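Local coordinates for protein pectinesterase (Sitophilus oryzae, PDB 4PMH) that hydrolyses the methyl esters of pectin, releasing methanol, and probably helps the weevil digest plant cell walls, at residues 267-281 with 311-323. Numbering follows the deposited sequence.
Sequences YFVYKSTITGDSAWS and QLIIKESTIDGII
Tyr267 N donates to Gln311 O, the first rung of a parallel ladder between strands 267-270 and 311-315, whose axes approach to 4.8 Å at an angle of 8°. These are successive coils of the right-handed parallel beta-helix of pectin methylesterases. Both chains bend at matching two-residue turns, Lys271-Ser272 and Glu316-Ser317, then pair again as strands 273-276 and 318-319 of the next sheet.

The interior suits branched aliphatic residues that stack in line from coil to coil: Val269 CB lies 4.0 Å from Ile314 CG1. Across the bend, Ile274 and Ile314 reach toward each other, tip to tip, through their CD1 methyls. On the opposite face of the first sheet, the Phe268 ring receives Lys315 CD at its edge, while the extended lysine carries NZ on to Phe21 O.

At the turn Ser317 is short enough to fold back, its hydroxyl donating to Lys315 O and accepting Ser272 N at 3.0 Å. With that hydroxyl removed, as in an alanine here, Ser272 N is likely to lose its acceptor, and the two turns the bond that joins them. Outside, Lys271 NZ forms a salt bridge with Glu316 OE1 at 3.2 Å, from above the carboxylate plane, while the carboxylate has a stronger polar partner in Asn360; Lys271 CG sits over the centre of the Tyr270 ring.

Farther on, Thr275 places OG1 anti to its own nitrogen (chi1 -169°), and that hydroxyl donates to the anti lone pair of Asp320 OD2 at 2.7 Å.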
loop_
_atom_site.group_PDB
_atom_site.type_symbol
_atom_site.label_atom_id
_atom_site.label_comp_id
_atom_site.label_asym_id
_atom_site.label_seq_id
_atom_site.Cartn_x
_atom_site.Cartn_y
_atom_site.Cartn_z
ATOM N N TYR A 267 2.904 1.963 9.754
ATOM C CA TYR A 267 3.514 2.546 8.559
ATOM C C TYR A 267 4.634 3.532 8.948
ATOM O O TYR A 267 4.476 4.339 9.846
ATOM C CB TYR A 267 2.435 3.216 7.705
ATOM C CG TYR A 267 1.441 2.290 7.031
ATOM C CD1 TYR A 267 1.685 0.924 6.885
ATOM C CD2 TYR A 267 0.246 2.802 6.490
ATOM C CE1 TYR A 267 0.784 0.092 6.219
ATOM C CE2 TYR A 267 -0.646 1.981 5.830
ATOM C CZ TYR A 267 -0.383 0.623 5.712
ATOM O OH TYR A 267 -1.264 -0.180 5.044
ATOM N N PHE A 268 5.779 3.417 8.286
ATOM C CA PHE A 268 6.913 4.314 8.483
ATOM C C PHE A 268 7.299 4.932 7.145
ATOM O O PHE A 268 7.728 4.223 6.205
ATOM C CB PHE A 268 8.091 3.535 9.055
ATOM C CG PHE A 268 9.257 4.384 9.454
ATOM C CD1 PHE A 268 9.130 5.402 10.372
ATOM C CD2 PHE A 268 10.496 4.124 8.931
ATOM C CE1 PHE A 268 10.229 6.164 10.748
ATOM C CE2 PHE A 268 11.605 4.865 9.307
ATOM C CZ PHE A 268 11.473 5.885 10.207
ATOM N N VAL A 269 7.101 6.242 7.052
ATOM C CA VAL A 269 7.441 7.023 5.870
ATOM C C VAL A 269 8.687 7.856 6.196
ATOM O O VAL A 269 8.642 8.714 7.088
ATOM C CB VAL A 269 6.268 7.926 5.480
ATOM C CG1 VAL A 269 6.660 8.819 4.328
ATOM C CG2 VAL A 269 5.026 7.095 5.138
ATOM N N TYR A 270 9.787 7.590 5.482
ATOM C CA TYR A 270 11.113 8.128 5.800
ATOM C C TYR A 270 11.859 8.610 4.541
ATOM O O TYR A 270 11.916 7.902 3.547
ATOM C CB TYR A 270 11.916 7.034 6.471
ATOM C CG TYR A 270 13.340 7.357 6.844
ATOM C CD1 TYR A 270 13.629 8.361 7.749
ATOM C CD2 TYR A 270 14.392 6.581 6.370
ATOM C CE1 TYR A 270 14.931 8.635 8.129
ATOM C CE2 TYR A 270 15.704 6.846 6.750
ATOM C CZ TYR A 270 15.964 7.878 7.626
ATOM O OH TYR A 270 17.261 8.160 7.994
ATOM N N LYS A 271 12.426 9.821 4.601
ATOM C CA LYS A 271 13.140 10.436 3.498
ATOM C C LYS A 271 12.306 10.373 2.215
ATOM O O LYS A 271 12.821 10.108 1.144
ATOM C CB LYS A 271 14.489 9.760 3.281
ATOM C CG LYS A 271 15.385 9.733 4.501
ATOM C CD LYS A 271 15.864 11.121 4.854
ATOM C CE LYS A 271 17.150 11.062 5.657
ATOM N NZ LYS A 271 17.402 12.339 6.360
ATOM N N SER A 272 11.020 10.637 2.343
ATOM C CA SER A 272 10.088 10.552 1.223
ATOM C C SER A 272 9.499 11.937 0.897
ATOM O O SER A 272 9.835 12.941 1.553
ATOM C CB SER A 272 8.994 9.522 1.559
ATOM O OG SER A 272 9.519 8.177 1.468
ATOM N N THR A 273 8.663 11.991 -0.142
ATOM C CA THR A 273 8.019 13.200 -0.560
ATOM C C THR A 273 6.527 12.958 -0.632
ATOM O O THR A 273 6.067 11.945 -1.185
ATOM C CB THR A 273 8.530 13.614 -1.946
ATOM O OG1 THR A 273 9.942 13.901 -1.864
ATOM C CG2 THR A 273 7.794 14.841 -2.473
ATOM N N ILE A 274 5.772 13.877 -0.055
ATOM C CA ILE A 274 4.327 13.857 -0.149
ATOM C C ILE A 274 3.854 15.108 -0.906
ATOM O O ILE A 274 4.009 16.240 -0.450
ATOM C CB ILE A 274 3.685 13.808 1.250
ATOM C CG1 ILE A 274 4.123 12.531 1.978
ATOM C CG2 ILE A 274 2.191 13.928 1.118
ATOM C CD1 ILE A 274 3.633 12.415 3.401
ATOM N N THR A 275 3.246 14.890 -2.061
ATOM C CA THR A 275 2.942 15.985 -2.958
ATOM C C THR A 275 1.671 15.672 -3.739
ATOM O O THR A 275 0.934 14.729 -3.415
ATOM C CB THR A 275 4.152 16.227 -3.891
ATOM O OG1 THR A 275 3.976 17.450 -4.602
ATOM C CG2 THR A 275 4.342 15.084 -4.871
ATOM N N GLY A 276 1.403 16.462 -4.764
ATOM C CA GLY A 276 0.214 16.223 -5.550
ATOM C C GLY A 276 0.015 17.297 -6.579
ATOM O O GLY A 276 0.881 18.153 -6.764
ATOM N N ASP A 277 -1.149 17.236 -7.227
ATOM C CA ASP A 277 -1.538 18.204 -8.236
ATOM C C ASP A 277 -1.698 19.579 -7.617
ATOM O O ASP A 277 -2.104 19.707 -6.460
ATOM C CB ASP A 277 -2.862 17.802 -8.916
ATOM C CG ASP A 277 -2.698 16.689 -9.946
ATOM O OD1 ASP A 277 -1.624 16.580 -10.607
ATOM O OD2 ASP A 277 -3.672 15.905 -10.103
ATOM N N SER A 278 -1.420 20.592 -8.436
ATOM C CA SER A 278 -1.379 22.004 -8.037
ATOM C C SER A 278 -2.673 22.471 -7.430
ATOM O O SER A 278 -2.681 23.340 -6.572
ATOM C CB SER A 278 -1.083 22.878 -9.264
ATOM O OG SER A 278 -0.140 22.236 -10.102
ATOM N N ALA A 279 -3.776 21.901 -7.896
ATOM C CA ALA A 279 -5.079 22.227 -7.351
ATOM C C ALA A 279 -5.098 22.161 -5.814
ATOM O O ALA A 279 -5.635 23.070 -5.173
ATOM C CB ALA A 279 -6.138 21.315 -7.955
ATOM N N TRP A 280 -4.494 21.110 -5.243
ATOM C CA TRP A 280 -4.418 20.925 -3.775
ATOM C C TRP A 280 -3.543 21.975 -3.098
ATOM O O TRP A 280 -3.768 22.303 -1.931
ATOM C CB TRP A 280 -3.840 19.549 -3.402
ATOM C CG TRP A 280 -4.620 18.420 -3.918
ATOM C CD1 TRP A 280 -4.218 17.508 -4.832
ATOM C CD2 TRP A 280 -5.958 18.089 -3.566
ATOM N NE1 TRP A 280 -5.224 16.608 -5.074
ATOM C CE2 TRP A 280 -6.311 16.944 -4.309
ATOM C CE3 TRP A 280 -6.895 18.642 -2.682
ATOM C CZ2 TRP A 280 -7.565 16.345 -4.210
ATOM C CZ3 TRP A 280 -8.147 18.054 -2.587
ATOM C CH2 TRP A 280 -8.470 16.914 -3.336
ATOM N N SER A 281 -2.527 22.455 -3.821
ATOM C CA SER A 281 -1.677 23.556 -3.356
ATOM C C SER A 281 -2.494 24.801 -3.034
ATOM O O SER A 281 -2.297 25.410 -1.986
ATOM C CB SER A 281 -0.569 23.899 -4.364
ATOM O OG SER A 281 0.695 23.492 -3.865
ATOM N N GLN A 311 -1.458 3.062 12.867
ATOM C CA GLN A 311 -0.180 3.620 13.307
ATOM C C GLN A 311 0.605 4.085 12.097
ATOM O O GLN A 311 0.764 3.330 11.135
ATOM C CB GLN A 311 0.621 2.586 14.097
ATOM C CG GLN A 311 1.703 3.147 15.021
ATOM C CD GLN A 311 3.001 3.518 14.332
ATOM O OE1 GLN A 311 3.340 2.987 13.270
ATOM N NE2 GLN A 311 3.741 4.452 14.935
ATOM N N LEU A 312 1.093 5.329 12.167
ATOM C CA LEU A 312 1.825 5.977 11.087
ATOM C C LEU A 312 2.791 7.033 11.616
ATOM O O LEU A 312 2.392 7.925 12.323
ATOM C CB LEU A 312 0.864 6.680 10.129
ATOM C CG LEU A 312 1.476 7.587 9.072
ATOM C CD1 LEU A 312 2.386 6.846 8.097
ATOM C CD2 LEU A 312 0.353 8.256 8.303
ATOM N N ILE A 313 4.048 6.926 11.228
ATOM C CA ILE A 313 5.033 7.965 11.469
ATOM C C ILE A 313 5.608 8.470 10.143
ATOM O O ILE A 313 6.065 7.681 9.315
ATOM C CB ILE A 313 6.133 7.437 12.381
ATOM C CG1 ILE A 313 5.535 7.263 13.782
ATOM C CG2 ILE A 313 7.339 8.395 12.397
ATOM C CD1 ILE A 313 6.473 6.588 14.742
ATOM N N ILE A 314 5.548 9.787 9.939
ATOM C CA ILE A 314 6.217 10.435 8.808
ATOM C C ILE A 314 7.411 11.186 9.358
ATOM O O ILE A 314 7.251 12.134 10.124
ATOM C CB ILE A 314 5.287 11.376 8.056
ATOM C CG1 ILE A 314 4.106 10.591 7.489
ATOM C CG2 ILE A 314 6.036 12.073 6.924
ATOM C CD1 ILE A 314 2.945 11.448 7.050
ATOM N N LYS A 315 8.603 10.723 8.998
ATOM C CA LYS A 315 9.864 11.222 9.555
ATOM C C LYS A 315 10.821 11.720 8.467
ATOM O O LYS A 315 11.030 11.028 7.471
ATOM C CB LYS A 315 10.556 10.078 10.290
ATOM C CG LYS A 315 11.921 10.407 10.874
ATOM C CD LYS A 315 12.285 9.350 11.906
ATOM C CE LYS A 315 13.666 9.575 12.511
ATOM N NZ LYS A 315 13.998 8.476 13.452
ATOM N N GLU A 316 11.416 12.903 8.671
ATOM C CA GLU A 316 12.448 13.435 7.768
ATOM C C GLU A 316 12.043 13.366 6.302
ATOM O O GLU A 316 12.811 12.997 5.426
ATOM C CB GLU A 316 13.800 12.780 8.094
ATOM C CG GLU A 316 14.172 13.152 9.522
ATOM C CD GLU A 316 15.465 12.581 10.032
ATOM O OE1 GLU A 316 16.138 11.884 9.266
ATOM O OE2 GLU A 316 15.803 12.861 11.208
ATOM N N SER A 317 10.792 13.734 6.062
ATOM C CA SER A 317 10.230 13.735 4.739
ATOM C C SER A 317 9.845 15.160 4.320
ATOM O O SER A 317 9.711 16.066 5.153
ATOM C CB SER A 317 9.024 12.810 4.690
ATOM O OG SER A 317 9.432 11.459 4.806
ATOM N N THR A 318 9.686 15.325 3.015
ATOM C CA THR A 318 9.226 16.560 2.430
ATOM C C THR A 318 7.703 16.508 2.263
ATOM O O THR A 318 7.177 15.610 1.624
ATOM C CB THR A 318 9.895 16.761 1.061
ATOM O OG1 THR A 318 11.320 16.909 1.242
ATOM C CG2 THR A 318 9.339 17.984 0.361
ATOM N N ILE A 319 6.999 17.459 2.846
ATOM C CA ILE A 319 5.546 17.517 2.716
ATOM C C ILE A 319 5.219 18.813 1.986
ATOM O O ILE A 319 5.529 19.898 2.488
ATOM C CB ILE A 319 4.855 17.476 4.080
ATOM C CG1 ILE A 319 5.316 16.233 4.870
ATOM C CG2 ILE A 319 3.347 17.479 3.917
ATOM C CD1 ILE A 319 4.693 16.099 6.249
ATOM N N ASP A 320 4.614 18.727 0.804
ATOM C CA ASP A 320 4.338 19.957 0.056
ATOM C C ASP A 320 3.078 20.621 0.591
ATOM O O ASP A 320 2.357 20.044 1.391
ATOM C CB ASP A 320 4.293 19.717 -1.454
ATOM C CG ASP A 320 5.674 19.438 -2.044
ATOM O OD1 ASP A 320 6.700 19.842 -1.475
ATOM O OD2 ASP A 320 5.776 18.780 -3.080
ATOM N N GLY A 321 2.853 21.863 0.183
ATOM C CA GLY A 321 1.763 22.654 0.704
ATOM C C GLY A 321 0.437 22.281 0.099
ATOM O O GLY A 321 -0.296 23.142 -0.347
ATOM N N ILE A 322 0.121 20.996 0.107
ATOM C CA ILE A 322 -1.129 20.499 -0.432
ATOM C C ILE A 322 -2.066 20.088 0.702
ATOM O O ILE A 322 -3.228 19.773 0.471
ATOM C CB ILE A 322 -0.871 19.294 -1.346
ATOM C CG1 ILE A 322 -0.166 18.168 -0.580
ATOM C CG2 ILE A 322 -0.013 19.727 -2.533
ATOM C CD1 ILE A 322 -0.286 16.817 -1.235
ATOM N N ILE A 323 -1.555 20.102 1.934
ATOM C CA ILE A 323 -2.324 19.625 3.078
ATOM C C ILE A 323 -2.801 20.743 3.973
ATOM O O ILE A 323 -2.295 21.878 3.945
ATOM C CB ILE A 323 -1.531 18.623 3.948
ATOM C CG1 ILE A 323 -0.276 19.286 4.547
ATOM C CG2 ILE A 323 -1.163 17.394 3.128
ATOM C CD1 ILE A 323 0.141 18.702 5.877
#